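PDB 1LF9: glucoamylase from Thermoanaerobacterium thermosaccharolyticum, which hydrolyses terminal alpha-1,4-linked glucose units from the non-reducing ends of starch-like chains and releases beta-D-glucose. Local coordinates for residues D30-A35 against D68-K73; D156-N161 against Q329-T334; T188-N193 against I246-G251; Y317-S322 against L339-D344. All blocks are in the same frame, centred on the assembly; numbering follows the deposited sequence.

Overall arrangement
Interaction 1 comes first along the chain. It closes a loop of about thirty residues, setting the segment before strand 39-41 on the start of strand 70-80. Interaction 2 opens next, at the end of neighbouring strand 150-157. It closes at 329-334, joining the N-terminal beta domain to the catalytic domain. Interaction 3 falls within this long loop and pairs strands 186-192 and 243-251 of the other sheet. Interaction 4 crosses interaction 2: it opens at 317-322, before interaction 2 has closed, and ends at 339-344 in the catalytic site. Interactions 1 and 2 touch, their centres about 5 Å apart, while the centres of interactions 3 and 4 lie about 28 Å apart.

Interaction 1: D30-A35 against D68-K73; sequences DTWASA and DTADVK
The Trp32 indole reaches segment 68-73 with its six-membered ring. CZ3 of Trp32 has Val72 O at the ring edge, in its plane, at 3.9 Å. The methyl CB of Ala70 approaches the same corner obliquely, 3.7 Å from Trp32 CZ3. The second flat group is the Asp30 carboxylate. Lys73 NZ makes a salt bridge to Asp30 OD1 at 3.0 Å, on the syn side and 20° out of the carboxylate plane. Thr31 N also donates to Asp30 OD1, at 2.7 Å and from above the plane. Both donors come from the same face, so this oxygen is gripped twice. The setting is the N-terminal beta domain, a sandwich of antiparallel sheets. Lys73 stands where strand 70-80 turns a corner. Its CG is anti to the backbone N (chi1 177°), and the rest of the chain runs out straight. The side chain thus passes across the backbone at Thr31 and Trp32, with Lys73 CD 3.3 Å from Thr31 O. At its end, a water accepts from Lys73 NZ at 3.2 Å and lies 2.6 Å from Thr31 OG1. The Trp32 side chain is about 9 Å from that of Trp325, a probable substrate-binding residue.

Interaction 2: D156-N161 against Q329-T334; sequences DPHIKN and QRDDNT
Asp331 meets His158 through its CB, which lies 3.3 Å from His158 CE1. The two side chains cross at about a right angle, with ring and carboxylate planes 83° apart. CG of Asp331 sits between its backbone N and carbonyl carbon (chi1 54°). The carboxylate passes beside the imidazole, and its OD2 takes a hydrogen bond from Asn229 ND2. His158 itself donates from NE2 to Asp30 OD2 and makes a T-shaped stack with Trp32. The nearby acids could favour a protonated imidazole. Asp332 follows and turns its side chain away. Its carbonyl O lies 3.5 Å from Asn161 O, a pair of acceptors, and accepts a hydrogen bond from Trp32 NE1. This is a seam between domains: a turn after strand 150-157 of the N-terminal beta domain faces a loop of the family 15 catalytic domain. Asn333 comes closest. Its CA makes a CA-H...O contact with Asn161 O at 3.0 Å. Its OD1 lies 3.2 Å from Asn161 CB, the two amides being turned 58° apart. The Asn161 amide is held by its own domain, OD1 accepting from Ala70 N and ND2 donating to Asp68 O. Thr334 joins through a water that donates to its O at 2.9 Å and to Asn161 OD1 at 2.8 Å.

Interaction 3: T188-N193 against I246-G251; sequences TALSSN and IVLSFG
Thr188 and Phe250 pack closely side by side, pointing the same way. Thr188 CG2 lies 3.5 Å from Phe250 CE1. On the same face, Leu190 CD2 reaches Ile246 CG2 at 3.6 Å, the two chains crossing at a slant. Leu248 CD1 leans toward Thr188 CB at 4.1 Å. Ala189 and Ser249 share the other face more loosely, their CB atoms 4.5 Å apart. Ser191 OG stands 3.8 Å from Val247 CB. It sits between its backbone N and carbonyl carbon (chi1 65°) and is buried without a polar partner. This face is not open to solvent: helix 254-265 covers it, with Leu265 on Ser191 and Val247.

Residues 188-192 and 246-251 run antiparallel, at 161°, as parts of strands 186-192 and 243-251 in the larger sheet of the N-terminal beta domain. The face of Thr188, Leu190 and Leu248 looks into the sandwich, where Thr188 OG1 bonds Tyr155 OH of the other sheet and Phe250 stacks with Tyr64. Ala189 pairs with Ser249, and Ser191 with Val247, each through two backbone hydrogen bonds. The shortest is Ala189 N to Ser249 O at 2.7 Å. Asn193 lies past the strand end and is exposed.

Interaction 4: Y317-S322 against L339-D344; sequences YIASLS and LVWSRD. With AC1 (4,6-dideoxy-4-{[(1S,4R,5S,6S)-4,5,6-trihydroxy-3-(hydroxymethyl)cyclohex-2-en-1-yl]amino}-alpha-D-glucopyranose), chain C.
Trp341 touches Ala319 with one end of its indole and the bound AC1 with a face. From CB, the ring starts with CG anti to the carbonyl carbon (chi1 -88°). Next to it, Trp341 CD1 is 3.3 Å from AC1 O4, which lies over the ring face. NE1 donates to Glu438 OE2, the probable proton donor. The AC1 carbon C6B stands 3.5 Å above the ring plane, over the centre of the Trp341 indole, as in a CH-pi contact. Along the six-membered ring, Trp341 CE3 meets Ala319 CB at 3.6 Å and CZ2 meets AC1 C6 at 3.9 Å.

Ala319 is held in place by its N, which donates to Leu339 O at 3.1 Å. A water donates to both Ala319 O and Asp344 OD1. That carboxylate takes two ligand hydroxyls: AC1 O6B donates to Asp344 OD1 at 2.6 Å and AC1 O4 to Asp344 OD2 at 2.8 Å. Arg343 NH2 adds a fairly straight bond to AC1 O4 at 2.7 Å. Arg343 NH1 is paired with Asp396. An aromatic platform with an Asp-Arg pair gripping the terminal ring's hydroxyls is the sugar-binding end of the pocket in the family 15 (alpha/alpha)6-barrel active site.

Interaction 1: D30-A35 against D68-K73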
# COMPACT_ATOMS: atom_id res chain seq x y z
N ASP A 30 17.84 -13.08 -4.93
CA ASP A 30 17.56 -11.87 -4.16
C ASP A 30 16.12 -11.90 -3.64
O ASP A 30 15.40 -12.88 -3.81
CB ASP A 30 17.77 -10.64 -5.05
CG ASP A 30 18.19 -9.41 -4.27
OD1 ASP A 30 18.06 -9.40 -3.02
OD2 ASP A 30 18.66 -8.45 -4.92
N THR A 31 15.71 -10.81 -3.01
CA THR A 31 14.37 -10.70 -2.46
C THR A 31 13.85 -9.30 -2.76
O THR A 31 14.50 -8.53 -3.47
CB THR A 31 14.37 -10.84 -0.93
OG1 THR A 31 15.12 -9.77 -0.36
CG2 THR A 31 15.00 -12.16 -0.51
N TRP A 32 12.68 -8.98 -2.23
CA TRP A 32 12.15 -7.65 -2.42
C TRP A 32 12.53 -6.86 -1.17
O TRP A 32 13.24 -7.38 -0.30
CB TRP A 32 10.64 -7.68 -2.63
CG TRP A 32 10.28 -8.15 -4.01
CD1 TRP A 32 9.83 -9.39 -4.36
CD2 TRP A 32 10.39 -7.40 -5.22
NE1 TRP A 32 9.66 -9.45 -5.73
CE2 TRP A 32 9.99 -8.25 -6.28
CE3 TRP A 32 10.80 -6.09 -5.52
CZ2 TRP A 32 9.98 -7.83 -7.61
CZ3 TRP A 32 10.79 -5.67 -6.85
CH2 TRP A 32 10.38 -6.55 -7.88
N ALA A 33 12.06 -5.62 -1.07
CA ALA A 33 12.40 -4.81 0.09
C ALA A 33 11.43 -4.94 1.26
O ALA A 33 10.35 -5.53 1.15
CB ALA A 33 12.52 -3.33 -0.32
N SER A 34 11.84 -4.39 2.40
CA SER A 34 11.02 -4.39 3.59
C SER A 34 9.76 -3.60 3.25
O SER A 34 9.83 -2.53 2.62
CB SER A 34 11.77 -3.70 4.74
OG SER A 34 10.94 -3.48 5.87
N ALA A 35 8.60 -4.12 3.66
CA ALA A 35 7.32 -3.47 3.40
C ALA A 35 7.06 -2.24 4.26
O ALA A 35 6.18 -1.44 3.94
CB ALA A 35 6.19 -4.47 3.60
N ASP A 68 1.92 -1.12 -10.91
CA ASP A 68 2.02 -2.52 -10.50
C ASP A 68 3.25 -3.16 -11.14
O ASP A 68 3.39 -4.38 -11.17
CB ASP A 68 0.73 -3.29 -10.85
CG ASP A 68 0.47 -3.39 -12.35
OD1 ASP A 68 0.95 -2.52 -13.11
OD2 ASP A 68 -0.25 -4.33 -12.76
N THR A 69 4.16 -2.32 -11.62
CA THR A 69 5.39 -2.78 -12.24
C THR A 69 6.61 -2.25 -11.49
O THR A 69 7.09 -1.15 -11.77
CB THR A 69 5.49 -2.31 -13.71
OG1 THR A 69 4.29 -2.66 -14.41
CG2 THR A 69 6.68 -2.97 -14.40
N ALA A 70 7.09 -3.03 -10.52
CA ALA A 70 8.26 -2.64 -9.74
C ALA A 70 9.49 -2.99 -10.56
O ALA A 70 9.56 -4.06 -11.17
CB ALA A 70 8.29 -3.38 -8.41
N ASP A 71 10.46 -2.08 -10.59
CA ASP A 71 11.66 -2.30 -11.38
C ASP A 71 12.92 -2.23 -10.56
O ASP A 71 14.01 -2.49 -11.06
CB ASP A 71 11.75 -1.25 -12.49
CG ASP A 71 10.52 -1.22 -13.35
OD1 ASP A 71 9.87 -0.16 -13.41
OD2 ASP A 71 10.20 -2.27 -13.97
N VAL A 72 12.77 -1.87 -9.29
CA VAL A 72 13.93 -1.74 -8.43
C VAL A 72 13.68 -2.27 -7.03
O VAL A 72 12.55 -2.25 -6.53
CB VAL A 72 14.35 -0.25 -8.30
CG1 VAL A 72 15.61 -0.13 -7.48
CG2 VAL A 72 14.55 0.35 -9.68
N LYS A 73 14.73 -2.77 -6.40
CA LYS A 73 14.62 -3.29 -5.05
C LYS A 73 15.16 -2.24 -4.08
O LYS A 73 14.49 -1.85 -3.13
CB LYS A 73 15.43 -4.57 -4.87
CG LYS A 73 15.37 -5.08 -3.44
CD LYS A 73 16.56 -5.94 -3.07
CE LYS A 73 16.53 -6.30 -1.59
NZ LYS A 73 17.72 -7.08 -1.16
O HOH W 1 17.04 -9.08 1.19

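Interaction 2: D156-N161 against Q329-T334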
# COMPACT_ATOMS: atom_id res chain seq x y z
N ASP A 156 20.24 -1.96 -6.98
CA ASP A 156 19.78 -3.34 -7.12
C ASP A 156 18.51 -3.34 -7.97
O ASP A 156 17.41 -3.10 -7.47
CB ASP A 156 19.50 -3.93 -5.74
CG ASP A 156 19.24 -5.44 -5.78
OD1 ASP A 156 19.35 -6.07 -4.70
OD2 ASP A 156 18.94 -5.98 -6.87
N PRO A 157 18.66 -3.59 -9.28
CA PRO A 157 17.53 -3.61 -10.20
C PRO A 157 16.73 -4.91 -10.19
O PRO A 157 17.28 -6.00 -10.01
CB PRO A 157 18.19 -3.35 -11.55
CG PRO A 157 19.50 -4.06 -11.40
CD PRO A 157 19.94 -3.64 -10.01
N HIS A 158 15.42 -4.78 -10.36
CA HIS A 158 14.48 -5.90 -10.41
C HIS A 158 13.44 -5.48 -11.45
O HIS A 158 12.24 -5.39 -11.17
CB HIS A 158 13.79 -6.10 -9.05
CG HIS A 158 14.64 -6.80 -8.03
ND1 HIS A 158 14.11 -7.44 -6.93
CD2 HIS A 158 15.98 -6.94 -7.92
CE1 HIS A 158 15.08 -7.95 -6.20
NE2 HIS A 158 16.23 -7.66 -6.78
N ILE A 159 13.93 -5.22 -12.66
CA ILE A 159 13.09 -4.77 -13.76
C ILE A 159 11.93 -5.70 -14.12
O ILE A 159 12.10 -6.91 -14.28
CB ILE A 159 13.96 -4.48 -15.01
CG1 ILE A 159 15.00 -3.42 -14.65
CG2 ILE A 159 13.09 -4.01 -16.17
CD1 ILE A 159 15.97 -3.10 -15.76
N LYS A 160 10.75 -5.09 -14.24
CA LYS A 160 9.52 -5.78 -14.56
C LYS A 160 9.16 -6.89 -13.58
O LYS A 160 8.94 -8.04 -13.97
CB LYS A 160 9.55 -6.34 -15.99
CG LYS A 160 9.53 -5.25 -17.05
CD LYS A 160 9.03 -5.76 -18.39
CE LYS A 160 7.54 -6.05 -18.35
NZ LYS A 160 7.04 -6.55 -19.65
N ASN A 161 9.10 -6.52 -12.31
CA ASN A 161 8.73 -7.43 -11.24
C ASN A 161 9.57 -8.68 -11.04
O ASN A 161 9.04 -9.71 -10.62
CB ASN A 161 7.26 -7.84 -11.38
CG ASN A 161 6.30 -6.70 -11.09
OD1 ASN A 161 6.48 -5.95 -10.14
ND2 ASN A 161 5.24 -6.59 -11.90
N GLN A 329 10.74 -12.69 0.78
CA GLN A 329 10.20 -13.41 -0.37
C GLN A 329 11.19 -13.36 -1.54
O GLN A 329 11.86 -12.34 -1.74
CB GLN A 329 8.87 -12.78 -0.82
CG GLN A 329 7.95 -12.31 0.31
CD GLN A 329 7.50 -13.43 1.23
OE1 GLN A 329 6.89 -14.41 0.79
NE2 GLN A 329 7.79 -13.28 2.53
N ARG A 330 11.31 -14.44 -2.31
CA ARG A 330 12.22 -14.44 -3.45
C ARG A 330 11.75 -13.37 -4.43
O ARG A 330 10.55 -13.13 -4.57
CB ARG A 330 12.25 -15.82 -4.14
CG ARG A 330 12.93 -15.80 -5.53
CD ARG A 330 13.89 -16.97 -5.80
NE ARG A 330 13.32 -18.30 -5.57
CZ ARG A 330 12.79 -19.08 -6.51
NH1 ARG A 330 12.73 -18.67 -7.77
NH2 ARG A 330 12.32 -20.27 -6.18
N ASP A 331 12.70 -12.73 -5.10
CA ASP A 331 12.39 -11.68 -6.06
C ASP A 331 11.61 -12.11 -7.30
O ASP A 331 11.79 -11.54 -8.38
CB ASP A 331 13.67 -10.97 -6.50
CG ASP A 331 14.72 -11.93 -7.03
OD1 ASP A 331 14.34 -13.02 -7.51
OD2 ASP A 331 15.91 -11.59 -6.97
N ASP A 332 10.75 -13.12 -7.16
CA ASP A 332 9.95 -13.57 -8.30
C ASP A 332 8.84 -12.56 -8.55
O ASP A 332 8.62 -11.64 -7.75
CB ASP A 332 9.30 -14.93 -8.03
CG ASP A 332 10.31 -16.06 -7.99
OD1 ASP A 332 11.11 -16.18 -8.95
OD2 ASP A 332 10.29 -16.83 -7.01
N ASN A 333 8.13 -12.75 -9.66
CA ASN A 333 7.02 -11.88 -10.02
C ASN A 333 5.88 -12.06 -9.03
O ASN A 333 5.30 -13.15 -8.92
CB ASN A 333 6.52 -12.22 -11.43
CG ASN A 333 5.25 -11.48 -11.78
OD1 ASN A 333 5.26 -10.27 -12.03
ND2 ASN A 333 4.13 -12.20 -11.79
N THR A 334 5.57 -11.01 -8.29
CA THR A 334 4.49 -11.06 -7.31
C THR A 334 3.71 -9.77 -7.43
O THR A 334 4.25 -8.74 -7.82
CB THR A 334 5.01 -11.18 -5.86
OG1 THR A 334 5.73 -12.41 -5.70
CG2 THR A 334 3.85 -11.18 -4.88
O HOH W 2 6.41 -6.87 -7.47

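Interaction 3: T188-N193 against I246-G251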
# COMPACT_ATOMS: atom_id res chain seq x y z
N THR A 188 16.51 1.20 -17.57
CA THR A 188 16.77 2.19 -16.54
C THR A 188 18.17 2.73 -16.75
O THR A 188 19.07 2.01 -17.19
CB THR A 188 16.67 1.61 -15.11
OG1 THR A 188 17.75 0.69 -14.88
CG2 THR A 188 15.34 0.89 -14.92
N ALA A 189 18.35 4.01 -16.46
CA ALA A 189 19.64 4.66 -16.61
C ALA A 189 20.02 5.33 -15.29
O ALA A 189 19.28 6.16 -14.77
CB ALA A 189 19.58 5.68 -17.74
N LEU A 190 21.17 4.96 -14.76
CA LEU A 190 21.66 5.52 -13.51
C LEU A 190 22.78 6.51 -13.84
O LEU A 190 23.77 6.14 -14.49
CB LEU A 190 22.20 4.39 -12.63
CG LEU A 190 22.12 4.59 -11.12
CD1 LEU A 190 22.91 3.50 -10.42
CD2 LEU A 190 22.68 5.95 -10.75
N SER A 191 22.63 7.76 -13.41
CA SER A 191 23.63 8.78 -13.69
C SER A 191 23.92 9.69 -12.50
O SER A 191 23.12 9.79 -11.56
CB SER A 191 23.20 9.64 -14.88
OG SER A 191 22.03 10.38 -14.57
N SER A 192 25.07 10.36 -12.55
CA SER A 192 25.50 11.26 -11.50
C SER A 192 25.82 12.64 -12.07
O SER A 192 26.40 12.74 -13.16
CB SER A 192 26.74 10.70 -10.80
OG SER A 192 27.24 11.61 -9.83
N ASN A 193 25.47 13.69 -11.34
CA ASN A 193 25.73 15.05 -11.81
C ASN A 193 27.24 15.32 -11.83
O ASN A 193 27.71 16.17 -12.59
CB ASN A 193 25.01 16.08 -10.93
CG ASN A 193 25.62 16.20 -9.55
OD1 ASN A 193 25.92 15.21 -8.90
ND2 ASN A 193 25.78 17.43 -9.09
N ILE A 246 22.00 12.21 -7.78
CA ILE A 246 21.84 10.95 -8.48
C ILE A 246 20.47 10.92 -9.14
O ILE A 246 19.46 11.29 -8.53
CB ILE A 246 21.97 9.74 -7.53
CG1 ILE A 246 23.33 9.76 -6.84
CG2 ILE A 246 21.78 8.45 -8.31
CD1 ILE A 246 24.51 9.68 -7.79
N VAL A 247 20.43 10.47 -10.39
CA VAL A 247 19.18 10.40 -11.12
C VAL A 247 19.00 9.01 -11.71
O VAL A 247 19.96 8.40 -12.21
CB VAL A 247 19.15 11.44 -12.27
CG1 VAL A 247 17.83 11.34 -13.03
CG2 VAL A 247 19.33 12.84 -11.70
N LEU A 248 17.78 8.50 -11.62
CA LEU A 248 17.43 7.19 -12.16
C LEU A 248 16.32 7.44 -13.17
O LEU A 248 15.24 7.92 -12.81
CB LEU A 248 16.94 6.26 -11.05
CG LEU A 248 16.57 4.83 -11.48
CD1 LEU A 248 17.80 4.14 -12.07
CD2 LEU A 248 16.04 4.05 -10.29
N SER A 249 16.59 7.12 -14.43
CA SER A 249 15.60 7.33 -15.47
C SER A 249 15.12 6.03 -16.08
O SER A 249 15.83 5.03 -16.09
CB SER A 249 16.15 8.27 -16.55
OG SER A 249 16.29 9.59 -16.04
N PHE A 250 13.90 6.07 -16.61
CA PHE A 250 13.27 4.92 -17.22
C PHE A 250 12.93 5.19 -18.67
O PHE A 250 12.80 6.35 -19.08
CB PHE A 250 12.00 4.57 -16.44
CG PHE A 250 12.26 4.17 -15.01
CD1 PHE A 250 12.34 2.82 -14.66
CD2 PHE A 250 12.48 5.13 -14.03
CE1 PHE A 250 12.63 2.44 -13.35
CE2 PHE A 250 12.77 4.77 -12.72
CZ PHE A 250 12.84 3.42 -12.38
N GLY A 251 12.79 4.13 -19.45
CA GLY A 251 12.46 4.27 -20.85
C GLY A 251 12.28 2.90 -21.48
O GLY A 251 12.62 1.89 -20.87

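Interaction 4: Y317-S322 against L339-D344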
# COMPACT_ATOMS: atom_id res chain seq x y z
N TYR A 317 -6.85 2.16 -8.21
CA TYR A 317 -6.16 2.44 -6.96
C TYR A 317 -5.75 1.13 -6.30
O TYR A 317 -6.59 0.26 -6.06
CB TYR A 317 -7.07 3.26 -6.03
CG TYR A 317 -7.16 4.71 -6.44
CD1 TYR A 317 -6.16 5.61 -6.07
CD2 TYR A 317 -8.21 5.16 -7.24
CE1 TYR A 317 -6.21 6.94 -6.50
CE2 TYR A 317 -8.26 6.49 -7.67
CZ TYR A 317 -7.25 7.37 -7.29
OH TYR A 317 -7.28 8.67 -7.73
N ILE A 318 -4.46 1.00 -6.00
CA ILE A 318 -3.95 -0.22 -5.39
C ILE A 318 -4.14 -0.17 -3.89
O ILE A 318 -4.38 0.89 -3.33
CB ILE A 318 -2.45 -0.42 -5.68
CG1 ILE A 318 -1.66 0.82 -5.24
CG2 ILE A 318 -2.24 -0.71 -7.17
CD1 ILE A 318 -0.15 0.65 -5.35
N ALA A 319 -4.03 -1.32 -3.24
CA ALA A 319 -4.19 -1.42 -1.80
C ALA A 319 -3.00 -0.84 -1.03
O ALA A 319 -3.17 -0.17 -0.00
CB ALA A 319 -4.40 -2.87 -1.40
N SER A 320 -1.79 -1.09 -1.54
CA SER A 320 -0.57 -0.62 -0.89
C SER A 320 0.64 -0.70 -1.83
O SER A 320 0.83 -1.69 -2.54
CB SER A 320 -0.29 -1.46 0.36
OG SER A 320 0.95 -1.11 0.94
N LEU A 321 1.46 0.34 -1.81
CA LEU A 321 2.64 0.38 -2.65
C LEU A 321 3.80 -0.32 -1.96
O LEU A 321 4.85 0.27 -1.73
CB LEU A 321 2.99 1.83 -3.00
CG LEU A 321 3.91 2.04 -4.22
CD1 LEU A 321 3.42 1.24 -5.42
CD2 LEU A 321 3.95 3.51 -4.56
N SER A 322 3.59 -1.58 -1.61
CA SER A 322 4.62 -2.38 -0.96
C SER A 322 4.40 -3.86 -1.24
O SER A 322 3.40 -4.26 -1.84
CB SER A 322 4.62 -2.15 0.56
OG SER A 322 3.41 -2.60 1.16
N LEU A 339 -2.03 -4.16 -6.19
CA LEU A 339 -3.08 -4.78 -6.98
C LEU A 339 -4.36 -4.03 -6.61
O LEU A 339 -4.40 -3.32 -5.60
CB LEU A 339 -3.23 -6.26 -6.60
CG LEU A 339 -2.59 -7.36 -7.45
CD1 LEU A 339 -1.37 -6.85 -8.20
CD2 LEU A 339 -2.24 -8.52 -6.52
N VAL A 340 -5.41 -4.21 -7.40
CA VAL A 340 -6.66 -3.52 -7.12
C VAL A 340 -7.73 -4.41 -6.52
O VAL A 340 -8.15 -5.40 -7.12
CB VAL A 340 -7.24 -2.87 -8.40
CG1 VAL A 340 -8.54 -2.13 -8.07
CG2 VAL A 340 -6.22 -1.91 -9.01
N TRP A 341 -8.18 -4.05 -5.32
CA TRP A 341 -9.25 -4.76 -4.63
C TRP A 341 -10.44 -3.81 -4.59
O TRP A 341 -10.32 -2.65 -4.20
CB TRP A 341 -8.89 -5.08 -3.18
CG TRP A 341 -8.15 -6.36 -2.91
CD1 TRP A 341 -8.69 -7.54 -2.50
CD2 TRP A 341 -6.73 -6.53 -2.88
NE1 TRP A 341 -7.70 -8.44 -2.20
CE2 TRP A 341 -6.48 -7.85 -2.42
CE3 TRP A 341 -5.64 -5.70 -3.19
CZ2 TRP A 341 -5.19 -8.35 -2.26
CZ3 TRP A 341 -4.35 -6.21 -3.03
CH2 TRP A 341 -4.14 -7.52 -2.56
N SER A 342 -11.60 -4.32 -5.01
CA SER A 342 -12.83 -3.56 -5.02
C SER A 342 -13.14 -3.01 -3.62
O SER A 342 -13.59 -1.88 -3.47
CB SER A 342 -13.95 -4.47 -5.51
OG SER A 342 -15.23 -3.97 -5.13
N ARG A 343 -12.91 -3.83 -2.60
CA ARG A 343 -13.17 -3.41 -1.23
C ARG A 343 -12.30 -2.22 -0.83
O ARG A 343 -12.82 -1.18 -0.44
CB ARG A 343 -12.93 -4.59 -0.26
CG ARG A 343 -12.95 -4.21 1.22
CD ARG A 343 -12.75 -5.45 2.13
NE ARG A 343 -11.73 -6.34 1.59
CZ ARG A 343 -11.98 -7.43 0.86
NH1 ARG A 343 -13.23 -7.80 0.60
NH2 ARG A 343 -10.97 -8.12 0.35
N ASP A 344 -10.98 -2.38 -0.95
CA ASP A 344 -10.06 -1.31 -0.58
C ASP A 344 -10.30 -0.03 -1.36
O ASP A 344 -10.23 1.06 -0.80
CB ASP A 344 -8.61 -1.77 -0.79
CG ASP A 344 -8.25 -2.96 0.08
OD1 ASP A 344 -7.29 -2.85 0.86
OD2 ASP A 344 -8.94 -4.00 -0.02
C1 AC1 C . -3.81 -13.66 2.55
O2 AC1 C . -5.07 -14.47 4.44
C2 AC1 C . -4.60 -13.28 3.82
C4A AC1 C . -7.90 -6.64 1.83
C3 AC1 C . -5.77 -12.30 3.47
O3 AC1 C . -6.47 -11.98 4.68
C4 AC1 C . -5.17 -11.03 2.82
N4A AC1 C . -6.26 -10.05 2.49
C5 AC1 C . -4.40 -11.48 1.48
O5 AC1 C . -3.33 -12.47 1.84
C6 AC1 C . -3.74 -10.34 0.74
C1B AC1 C . -6.03 -8.72 3.15
C2B AC1 C . -7.32 -8.20 3.86
O2B AC1 C . -7.75 -9.21 4.75
C3B AC1 C . -8.41 -7.78 2.84
O3B AC1 C . -9.55 -7.30 3.50
O4 AC1 C . -8.70 -6.75 0.67
C5B AC1 C . -6.36 -6.72 1.52
C7B AC1 C . -5.53 -7.69 2.12
C6B AC1 C . -5.76 -5.72 0.54
O6B AC1 C . -5.37 -4.53 1.25
O HOH W 3 -7.43 -1.79 -4.19
O HOH W 4 -5.62 -0.72 1.20